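Local structure of Nrps/pks (Streptomyces albus, 4OPF) at residues I9-M14 and R244-L249; S15-G20 and L84-L89; A166-A171 and I252-D257; I292-A297 and C322-V327. The protein is a ketosynthase domain of the oxazolomycin polyketide synthase that probably carries the growing acyl chain, though it may not itself catalyse chain-extending condensation. One frame throughout, in Å; residues are numbered along the deposited sequence.

Overall arrangement
All four contacts are buried and reach the continuous beta core of the thiolase fold to which ketosynthases belong. Contacts 1 and 2 follow each other along strand 9-17, their centres about 17 Å apart; contact 1 pairs it with strand 247-256, and contact 2 holds helix 79-95 against it. Contact 3 uses strand 247-256 further on, under helix 162-175, and touches contact 1. Contact 4 lies about 21 Å from contact 1 between centres, where strands 291-293 and 322-325 pair near one end of that core. Along the chain, contact 2 is nested within contact 1, contact 4 comes last, in the C-terminal half, and contacts 1 and 3 interleave, tying N-terminal and C-terminal parts together.

Contact 1 of 4, residues I9-M14 and R244-L249; sequences IAVVGM and RVHAVL
His-246 lies against Val-11 and Met-14, just where segment 244-249 joins strand 9-14. Its CB sits 3.6 Å from Val-11 O, the carbonyl that also accepts the backbone N of His-246 at 3.0 Å. With CG anti to its own carbonyl carbon (chi1 -65°), the ring comes back toward strand 9-14: CD2 rests 3.8 Å from Met-14 CG, and the selenium of this selenomethionine lies 4.4 Å from the ring centroid, oblique to it. His-246 CE1 is over the centre of the Arg-244 guanidinium, 3.5 Å above its plane. At the tip, NE2 bonds to Asp-94, which also takes the guanidinium of Arg-244 and the backbone N of Met-14. Beyond, the strands pair antiparallel, Leu-249 N giving a 2.7 Å bond to Ile-9 O. On the other flank of strand 9-14, Val-12 and Gly-13 form a classic beta bulge opposite Leu-231. An alanine at His-246 would probably leave Asp-94 short of one donor and open a gap beside Met-14. With arginine, histidine and a backbone N-H converging on it, Asp-94 is likely to stay ionised and to favour a proton on NE2.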
# COMPACT_ATOMS: atom_id res chain seq x y z
N ILE A 9 -11.83 -12.12 -8.75
CA ILE A 9 -10.41 -12.47 -8.75
C ILE A 9 -10.30 -13.90 -8.29
O ILE A 9 -10.77 -14.21 -7.22
CB ILE A 9 -9.67 -11.52 -7.82
CG1 ILE A 9 -9.59 -10.12 -8.43
CG2 ILE A 9 -8.27 -12.01 -7.48
CD1 ILE A 9 -9.31 -9.07 -7.36
N ALA A 10 -9.67 -14.76 -9.11
CA ALA A 10 -9.44 -16.14 -8.75
C ALA A 10 -8.22 -16.33 -7.85
O ALA A 10 -7.18 -15.72 -8.06
CB ALA A 10 -9.24 -16.96 -10.00
N VAL A 11 -8.36 -17.18 -6.85
CA VAL A 11 -7.23 -17.71 -6.11
C VAL A 11 -6.77 -18.91 -6.90
O VAL A 11 -7.47 -19.90 -6.90
CB VAL A 11 -7.67 -18.14 -4.73
CG1 VAL A 11 -6.48 -18.72 -3.97
CG2 VAL A 11 -8.24 -16.94 -4.01
N VAL A 12 -5.66 -18.81 -7.62
CA VAL A 12 -5.18 -19.88 -8.44
C VAL A 12 -4.11 -20.73 -7.79
O VAL A 12 -3.71 -21.74 -8.38
CB VAL A 12 -4.71 -19.40 -9.82
CG1 VAL A 12 -5.80 -18.58 -10.49
CG2 VAL A 12 -3.41 -18.61 -9.75
N GLY A 13 -3.63 -20.35 -6.61
CA GLY A 13 -2.70 -21.17 -5.92
C GLY A 13 -2.51 -20.68 -4.51
O GLY A 13 -2.71 -19.49 -4.23
N MSE A 14 -2.14 -21.59 -3.61
CA MSE A 14 -1.97 -21.21 -2.23
C MSE A 14 -1.10 -22.17 -1.51
O MSE A 14 -1.07 -23.34 -1.83
CB MSE A 14 -3.32 -21.12 -1.53
CG MSE A 14 -4.10 -22.44 -1.65
SE MSE A 14 -6.00 -22.24 -0.97
CE MSE A 14 -5.78 -20.67 -0.02
N ARG A 244 -6.17 -23.66 -12.06
CA ARG A 244 -6.96 -24.07 -10.90
C ARG A 244 -7.64 -22.82 -10.30
O ARG A 244 -7.08 -21.70 -10.35
CB ARG A 244 -6.02 -24.70 -9.87
CG ARG A 244 -5.09 -25.79 -10.41
CD ARG A 244 -4.26 -26.41 -9.30
NE ARG A 244 -5.06 -27.30 -8.48
CZ ARG A 244 -4.77 -27.66 -7.24
NH1 ARG A 244 -3.71 -27.18 -6.63
NH2 ARG A 244 -5.59 -28.48 -6.59
N VAL A 245 -8.88 -22.95 -9.86
CA VAL A 245 -9.54 -21.87 -9.19
C VAL A 245 -10.06 -22.45 -7.90
O VAL A 245 -11.06 -23.14 -7.91
CB VAL A 245 -10.73 -21.32 -9.99
CG1 VAL A 245 -11.42 -20.23 -9.18
CG2 VAL A 245 -10.28 -20.77 -11.34
N HIS A 246 -9.42 -22.12 -6.80
CA HIS A 246 -9.81 -22.57 -5.48
C HIS A 246 -10.99 -21.82 -4.90
O HIS A 246 -11.77 -22.37 -4.14
CB HIS A 246 -8.65 -22.35 -4.51
CG HIS A 246 -7.44 -23.17 -4.81
ND1 HIS A 246 -7.49 -24.51 -5.06
CD2 HIS A 246 -6.14 -22.82 -4.89
CE1 HIS A 246 -6.26 -24.96 -5.27
NE2 HIS A 246 -5.42 -23.96 -5.13
N ALA A 247 -11.07 -20.54 -5.19
CA ALA A 247 -12.18 -19.70 -4.79
C ALA A 247 -12.06 -18.40 -5.54
O ALA A 247 -11.06 -18.14 -6.22
CB ALA A 247 -12.18 -19.49 -3.28
N VAL A 248 -13.07 -17.58 -5.42
CA VAL A 248 -13.12 -16.29 -6.04
C VAL A 248 -13.28 -15.21 -4.97
O VAL A 248 -14.23 -15.24 -4.14
CB VAL A 248 -14.29 -16.22 -7.03
CG1 VAL A 248 -14.43 -14.86 -7.69
CG2 VAL A 248 -14.09 -17.27 -8.11
N LEU A 249 -12.41 -14.20 -5.03
CA LEU A 249 -12.58 -12.98 -4.22
C LEU A 249 -13.53 -12.05 -4.94
O LEU A 249 -13.26 -11.64 -6.08
CB LEU A 249 -11.25 -12.29 -3.98
CG LEU A 249 -11.31 -10.93 -3.28
CD1 LEU A 249 -11.69 -11.07 -1.85
CD2 LEU A 249 -9.93 -10.29 -3.38
O HOH W 1 -3.53 -22.60 -11.21

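Contact 2 of 4, residues S15-G20 and L84-L89; sequences SGRFPG and LLEETL
Glu-87 is folded at chi2 (-63°), which turns its carboxylate from helix 84-89 toward Ser-15 and Arg-17, while Arg-17, extended from the backbone with CG anti to N, bends at chi3 (-42°) to bring its guanidinium alongside. The two carboxylate oxygens of Glu-87 divide the work. Glu-87 OE1 accepts the hydroxyl of Ser-15 at OG, 2.5 Å away and nearly in line with the C-O bond. Glu-87 OE2 is gripped side-on by two nitrogens of Arg-17, NH1 at 2.7 Å meeting its anti lone pair and NE at 3.0 Å coming from the same side but out of the carboxylate plane. OE2 lies close to the guanidinium plane, but the carboxylate is turned 75° from it. This is a salt-bridge network that clamps the end of strand 9-17 to helix 79-95, which packs against the beta core of the thiolase fold. Glu-86, one residue earlier on the helix, completes it. Its chain runs extended to place OE1 2.6 Å from Arg-17 NH1 in an almost straight bond, with the two flat groups nearly coplanar, and a water joins the same OE1 to Arg-17 NH2 at 3.0 Å from that nitrogen. Glu-86 has a second positive partner in Arg-428. The side chain of Arg-17 also packs on Leu-83, Phe-90 and Val-227. Glu-87 touches Val-227 and Val-229 of strand 226-234.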
# COMPACT_ATOMS: atom_id res chain seq x y z
N SER A 15 -0.46 -21.67 -0.48
CA SER A 15 0.34 -22.45 0.41
C SER A 15 0.34 -21.78 1.74
O SER A 15 0.04 -20.58 1.87
CB SER A 15 1.78 -22.49 -0.05
OG SER A 15 2.45 -23.53 0.68
N GLY A 16 0.69 -22.52 2.76
CA GLY A 16 0.83 -21.95 4.10
C GLY A 16 1.29 -22.92 5.17
O GLY A 16 1.38 -24.11 4.91
N ARG A 17 1.57 -22.39 6.35
CA ARG A 17 2.13 -23.16 7.44
C ARG A 17 1.68 -22.49 8.71
O ARG A 17 1.83 -21.31 8.85
CB ARG A 17 3.66 -23.09 7.33
CG ARG A 17 4.36 -24.12 8.09
CD ARG A 17 5.88 -24.14 7.91
NE ARG A 17 6.29 -23.95 6.52
CZ ARG A 17 7.57 -24.03 6.08
NH1 ARG A 17 7.86 -23.83 4.81
NH2 ARG A 17 8.56 -24.34 6.94
N PHE A 18 1.10 -23.25 9.65
CA PHE A 18 0.55 -22.69 10.89
C PHE A 18 0.83 -23.65 12.03
O PHE A 18 1.22 -24.78 11.79
CB PHE A 18 -0.96 -22.49 10.72
CG PHE A 18 -1.31 -21.51 9.64
CD1 PHE A 18 -1.13 -20.17 9.84
CD2 PHE A 18 -1.74 -21.94 8.41
CE1 PHE A 18 -1.39 -19.25 8.83
CE2 PHE A 18 -2.01 -21.04 7.40
CZ PHE A 18 -1.82 -19.68 7.60
N PRO A 19 0.70 -23.20 13.28
CA PRO A 19 0.94 -24.12 14.39
C PRO A 19 0.12 -25.39 14.24
O PRO A 19 -1.04 -25.32 13.88
CB PRO A 19 0.53 -23.30 15.62
CG PRO A 19 0.74 -21.88 15.18
CD PRO A 19 0.35 -21.85 13.74
N GLY A 20 0.73 -26.52 14.43
CA GLY A 20 0.10 -27.82 14.28
C GLY A 20 -0.17 -28.18 12.83
O GLY A 20 -0.80 -29.19 12.58
N LEU A 84 9.03 -16.88 3.73
CA LEU A 84 8.22 -16.40 2.61
C LEU A 84 8.73 -16.91 1.26
O LEU A 84 7.95 -17.19 0.36
CB LEU A 84 8.21 -14.89 2.54
CG LEU A 84 7.18 -14.24 3.41
CD1 LEU A 84 7.39 -12.73 3.27
CD2 LEU A 84 5.74 -14.59 2.99
N LEU A 85 10.05 -16.97 1.10
CA LEU A 85 10.62 -17.52 -0.14
C LEU A 85 10.15 -18.99 -0.39
O LEU A 85 9.71 -19.33 -1.48
CB LEU A 85 12.16 -17.48 -0.12
CG LEU A 85 12.73 -16.08 -0.37
CD1 LEU A 85 14.20 -16.05 -0.02
CD2 LEU A 85 12.58 -15.72 -1.84
N GLU A 86 10.23 -19.80 0.65
CA GLU A 86 9.76 -21.19 0.57
C GLU A 86 8.29 -21.24 0.27
O GLU A 86 7.86 -21.97 -0.62
CB GLU A 86 9.94 -22.00 1.86
CG GLU A 86 11.30 -22.43 2.18
CD GLU A 86 11.39 -23.44 3.35
OE1 GLU A 86 10.35 -23.84 3.97
OE2 GLU A 86 12.54 -23.83 3.66
N GLU A 87 7.52 -20.53 1.06
CA GLU A 87 6.07 -20.64 0.88
C GLU A 87 5.59 -20.06 -0.43
O GLU A 87 4.60 -20.51 -0.96
CB GLU A 87 5.33 -20.00 2.01
CG GLU A 87 5.47 -20.77 3.29
CD GLU A 87 4.86 -22.19 3.19
OE1 GLU A 87 3.80 -22.43 2.53
OE2 GLU A 87 5.49 -23.06 3.78
N THR A 88 6.25 -19.02 -0.94
CA THR A 88 5.88 -18.49 -2.26
C THR A 88 6.20 -19.55 -3.31
O THR A 88 5.36 -19.80 -4.18
CB THR A 88 6.57 -17.16 -2.54
OG1 THR A 88 6.19 -16.22 -1.52
CG2 THR A 88 6.23 -16.66 -3.95
N LEU A 89 7.38 -20.17 -3.24
CA LEU A 89 7.68 -21.27 -4.12
C LEU A 89 6.58 -22.35 -4.05
O LEU A 89 6.14 -22.84 -5.09
CB LEU A 89 9.03 -21.88 -3.83
CG LEU A 89 9.38 -23.11 -4.65
CD1 LEU A 89 9.46 -22.83 -6.16
CD2 LEU A 89 10.67 -23.65 -4.13
O HOH W 2 11.48 -23.98 6.61

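Contact 3 of 4, residues A166-A171 and I252-D257; sequences ALHHAA and IAVNND
Ile-252 and Val-254 project toward helix 166-171 from strand 252-256, whose axis passes 8.2 Å from the helix axis with the two N-to-C directions 121° apart. The nearest CA atoms are those of His-168 and Ile-252, 6.0 Å apart, and side chains carry most of the meeting. Ile-252 fills the middle of it. With CG1 anti to the backbone N (chi1 177°), its CD1 reaches the helix, 3.8 Å from Leu-167 CD2 and equally near the backbone N of His-168. The other branch, CG2, turns the opposite way along the helix to meet Ala-171 CB at 3.9 Å. One turn of helix thus grips both arms of the isoleucine. An alanine in place of Ile-252 would probably open a gap between Leu-167 and Ala-171 and loosen the seat of the helix on the strand. Val-254 meets His-168 differently: its CG2 lies over one face of the imidazole, 3.9 Å from the ring centroid, a CH-pi contact, and is nearest the ring at CG (3.6 Å). Asp-178 of the second subunit bonds NE2 at the ring's far end. The helix thus packs on the core sheet of the thiolase fold close to the subunit interface, with Leu-167 on Val-184 of strand 181-188; helix 268-282 adds Lys-281 against His-168, and strand 401-408 flanks strand 247-256, with Ala-405 touching Ile-252 and Ala-403 touching Val-254.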
# COMPACT_ATOMS: atom_id res chain seq x y z
N ALA A 166 -3.05 -6.00 2.50
CA ALA A 166 -2.23 -6.41 1.32
C ALA A 166 -3.13 -6.99 0.22
O ALA A 166 -3.00 -6.68 -0.95
CB ALA A 166 -1.17 -7.47 1.75
N LEU A 167 -4.09 -7.81 0.61
CA LEU A 167 -5.10 -8.33 -0.35
C LEU A 167 -5.91 -7.22 -1.10
O LEU A 167 -6.16 -7.29 -2.30
CB LEU A 167 -6.04 -9.32 0.38
CG LEU A 167 -7.07 -10.00 -0.51
CD1 LEU A 167 -6.39 -10.84 -1.57
CD2 LEU A 167 -7.95 -10.91 0.34
N HIS A 168 -6.25 -6.16 -0.39
CA HIS A 168 -6.92 -5.01 -0.94
C HIS A 168 -6.00 -4.29 -1.94
O HIS A 168 -6.47 -3.90 -3.01
CB HIS A 168 -7.29 -4.11 0.21
CG HIS A 168 -8.01 -2.87 -0.19
ND1 HIS A 168 -7.49 -1.62 0.03
CD2 HIS A 168 -9.17 -2.69 -0.85
CE1 HIS A 168 -8.33 -0.71 -0.42
NE2 HIS A 168 -9.35 -1.34 -0.98
N HIS A 169 -4.72 -4.10 -1.61
CA HIS A 169 -3.81 -3.44 -2.60
C HIS A 169 -3.72 -4.35 -3.83
O HIS A 169 -3.81 -3.89 -4.92
CB HIS A 169 -2.42 -3.30 -2.03
CG HIS A 169 -2.29 -2.30 -0.93
ND1 HIS A 169 -2.98 -1.10 -0.92
CD2 HIS A 169 -1.53 -2.30 0.18
CE1 HIS A 169 -2.68 -0.43 0.18
NE2 HIS A 169 -1.82 -1.14 0.87
N ALA A 170 -3.68 -5.67 -3.65
CA ALA A 170 -3.59 -6.55 -4.79
C ALA A 170 -4.86 -6.45 -5.66
O ALA A 170 -4.77 -6.35 -6.90
CB ALA A 170 -3.38 -7.97 -4.37
N ALA A 171 -6.01 -6.49 -5.03
CA ALA A 171 -7.29 -6.40 -5.79
C ALA A 171 -7.40 -5.07 -6.56
O ALA A 171 -7.83 -5.06 -7.70
CB ALA A 171 -8.44 -6.51 -4.83
N ILE A 252 -13.53 -6.70 -1.46
CA ILE A 252 -12.73 -6.42 -0.27
C ILE A 252 -12.73 -4.92 -0.01
O ILE A 252 -12.70 -4.15 -0.97
CB ILE A 252 -11.34 -7.02 -0.35
CG1 ILE A 252 -10.56 -6.61 0.89
CG2 ILE A 252 -10.63 -6.56 -1.61
CD1 ILE A 252 -9.42 -7.49 1.14
N ALA A 253 -12.85 -4.52 1.26
CA ALA A 253 -12.87 -3.13 1.63
C ALA A 253 -12.02 -2.93 2.86
O ALA A 253 -11.87 -3.85 3.66
CB ALA A 253 -14.26 -2.68 1.92
N VAL A 254 -11.47 -1.71 2.99
CA VAL A 254 -10.63 -1.31 4.09
C VAL A 254 -11.09 0.06 4.52
O VAL A 254 -11.39 0.89 3.70
CB VAL A 254 -9.17 -1.28 3.67
CG1 VAL A 254 -8.26 -0.67 4.75
CG2 VAL A 254 -8.71 -2.67 3.33
N ASN A 255 -11.08 0.33 5.81
CA ASN A 255 -11.35 1.70 6.27
C ASN A 255 -10.59 1.89 7.59
O ASN A 255 -9.73 1.07 7.95
CB ASN A 255 -12.87 2.00 6.36
CG ASN A 255 -13.57 1.31 7.55
OD1 ASN A 255 -12.94 0.76 8.43
ND2 ASN A 255 -14.87 1.40 7.59
N ASN A 256 -10.85 3.00 8.25
CA ASN A 256 -10.18 3.34 9.49
C ASN A 256 -11.22 3.81 10.50
O ASN A 256 -12.15 4.53 10.15
CB ASN A 256 -9.21 4.50 9.28
CG ASN A 256 -8.19 4.59 10.37
OD1 ASN A 256 -8.35 5.33 11.32
ND2 ASN A 256 -7.13 3.81 10.25
N ASP A 257 -11.00 3.47 11.77
CA ASP A 257 -11.84 3.95 12.84
C ASP A 257 -11.85 5.46 12.99
O ASP A 257 -12.73 6.04 13.63
CB ASP A 257 -11.33 3.40 14.16
CG ASP A 257 -11.62 1.95 14.34
OD1 ASP A 257 -12.54 1.44 13.67
OD2 ASP A 257 -10.90 1.32 15.17

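Contact 4 of 4, residues I292-A297 and C322-V327; sequences IETNAA and CSLGSV
Ile-292 and Glu-293 pair in parallel with Leu-324 and Gly-325, Ile-292 N bonding to Ser-323 O at 2.9 Å and Gly-325 N to Ile-292 O. These are the two strands of a beta-alpha-beta unit whose connecting helix, 300-314, packs over Ile-292 and Leu-324. On that face Ile-292 CD1 meets Cys-322 SG at 3.8 Å, and its CB lies against Leu-324 CD2. The opposite face carries Glu-293, whose chain, bent at chi2 (74°), swings the carboxylate past the end of the strand to the backbone of Ser-326 and Val-327. Glu-293 OE2 takes the backbone N of Val-327 at 2.9 Å through its syn lone pair, while OE1 is bound by Lys-345 in a salt bridge, an arrangement likely to keep the buried carboxylate ionised. A water adds to the same corner, bridging OE2 and Ser-326 OG. Ser-326 also caps Lys-328 N at the entry to helix 328-331, and its OG is 3.5 Å from Ala-296 CB, in the loop after strand 291-293. In that loop Asn-295 stands where condensing ketosynthases usually carry the histidine of the HGTGT motif, the first of their two catalytic histidines, consistent with a domain that may not elongate the chain. Thr-294 closes the pairing. Its CG2 touches Leu-324 CB, the two side chains crossing at about a right angle. Its backbone N and its OG1 both donate to Gly-325 O, at 2.9 Å and 2.7 Å, reaching that oxygen from opposite faces of the carbonyl plane.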
# COMPACT_ATOMS: atom_id res chain seq x y z
N ILE A 292 -19.13 -16.39 8.25
CA ILE A 292 -18.19 -15.33 8.50
C ILE A 292 -17.10 -15.82 9.47
O ILE A 292 -17.39 -16.24 10.59
CB ILE A 292 -18.89 -14.14 9.11
CG1 ILE A 292 -20.04 -13.70 8.17
CG2 ILE A 292 -17.95 -12.99 9.37
CD1 ILE A 292 -20.80 -12.56 8.71
N GLU A 293 -15.86 -15.77 9.00
CA GLU A 293 -14.69 -15.83 9.86
C GLU A 293 -14.53 -14.44 10.52
O GLU A 293 -14.09 -13.48 9.91
CB GLU A 293 -13.47 -16.21 9.04
CG GLU A 293 -12.09 -16.07 9.74
CD GLU A 293 -11.80 -17.14 10.80
OE1 GLU A 293 -12.58 -18.15 10.84
OE2 GLU A 293 -10.78 -16.97 11.58
N THR A 294 -14.87 -14.38 11.79
CA THR A 294 -15.01 -13.17 12.54
C THR A 294 -13.63 -12.64 12.96
O THR A 294 -12.65 -13.35 12.98
CB THR A 294 -15.82 -13.40 13.84
OG1 THR A 294 -15.15 -14.37 14.67
CG2 THR A 294 -17.20 -13.91 13.54
N ASN A 295 -13.61 -11.38 13.36
CA ASN A 295 -12.44 -10.77 13.93
C ASN A 295 -12.02 -11.42 15.23
O ASN A 295 -10.85 -11.70 15.44
CB ASN A 295 -12.68 -9.31 14.19
CG ASN A 295 -11.43 -8.63 14.69
OD1 ASN A 295 -10.38 -8.73 14.09
ND2 ASN A 295 -11.54 -7.99 15.85
N ALA A 296 -12.98 -11.63 16.10
CA ALA A 296 -12.76 -12.41 17.29
C ALA A 296 -11.68 -11.84 18.17
O ALA A 296 -10.66 -12.46 18.43
CB ALA A 296 -12.48 -13.87 16.93
N ALA A 297 -11.90 -10.64 18.64
CA ALA A 297 -10.89 -9.94 19.42
C ALA A 297 -10.58 -10.68 20.72
O ALA A 297 -9.47 -10.62 21.17
CB ALA A 297 -11.36 -8.52 19.74
N CYS A 322 -26.83 -17.53 9.89
CA CYS A 322 -25.48 -17.06 9.57
C CYS A 322 -24.51 -17.72 10.53
O CYS A 322 -24.60 -17.51 11.73
CB CYS A 322 -25.36 -15.54 9.67
SG CYS A 322 -23.79 -14.88 8.98
N SER A 323 -23.59 -18.50 9.98
CA SER A 323 -22.66 -19.27 10.74
C SER A 323 -21.33 -18.51 10.99
O SER A 323 -20.76 -17.97 10.07
CB SER A 323 -22.46 -20.58 10.00
OG SER A 323 -21.69 -21.42 10.80
N LEU A 324 -20.92 -18.40 12.24
CA LEU A 324 -19.75 -17.62 12.64
C LEU A 324 -18.67 -18.54 13.16
O LEU A 324 -18.95 -19.52 13.86
CB LEU A 324 -20.07 -16.63 13.77
CG LEU A 324 -21.24 -15.68 13.53
CD1 LEU A 324 -21.29 -14.61 14.59
CD2 LEU A 324 -21.16 -15.01 12.19
N GLY A 325 -17.44 -18.18 12.86
CA GLY A 325 -16.28 -18.87 13.34
C GLY A 325 -15.02 -18.02 13.55
O GLY A 325 -15.01 -16.78 13.41
N SER A 326 -13.97 -18.72 13.96
CA SER A 326 -12.65 -18.15 14.15
C SER A 326 -11.59 -19.22 14.21
O SER A 326 -11.77 -20.20 14.95
CB SER A 326 -12.64 -17.40 15.51
OG SER A 326 -11.32 -16.92 15.78
N VAL A 327 -10.40 -18.98 13.62
CA VAL A 327 -9.27 -19.89 13.72
C VAL A 327 -8.51 -19.73 15.00
O VAL A 327 -7.64 -20.54 15.30
CB VAL A 327 -8.19 -19.72 12.61
CG1 VAL A 327 -8.74 -20.11 11.31
CG2 VAL A 327 -7.70 -18.29 12.47
O HOH W 3 -10.70 -15.02 13.89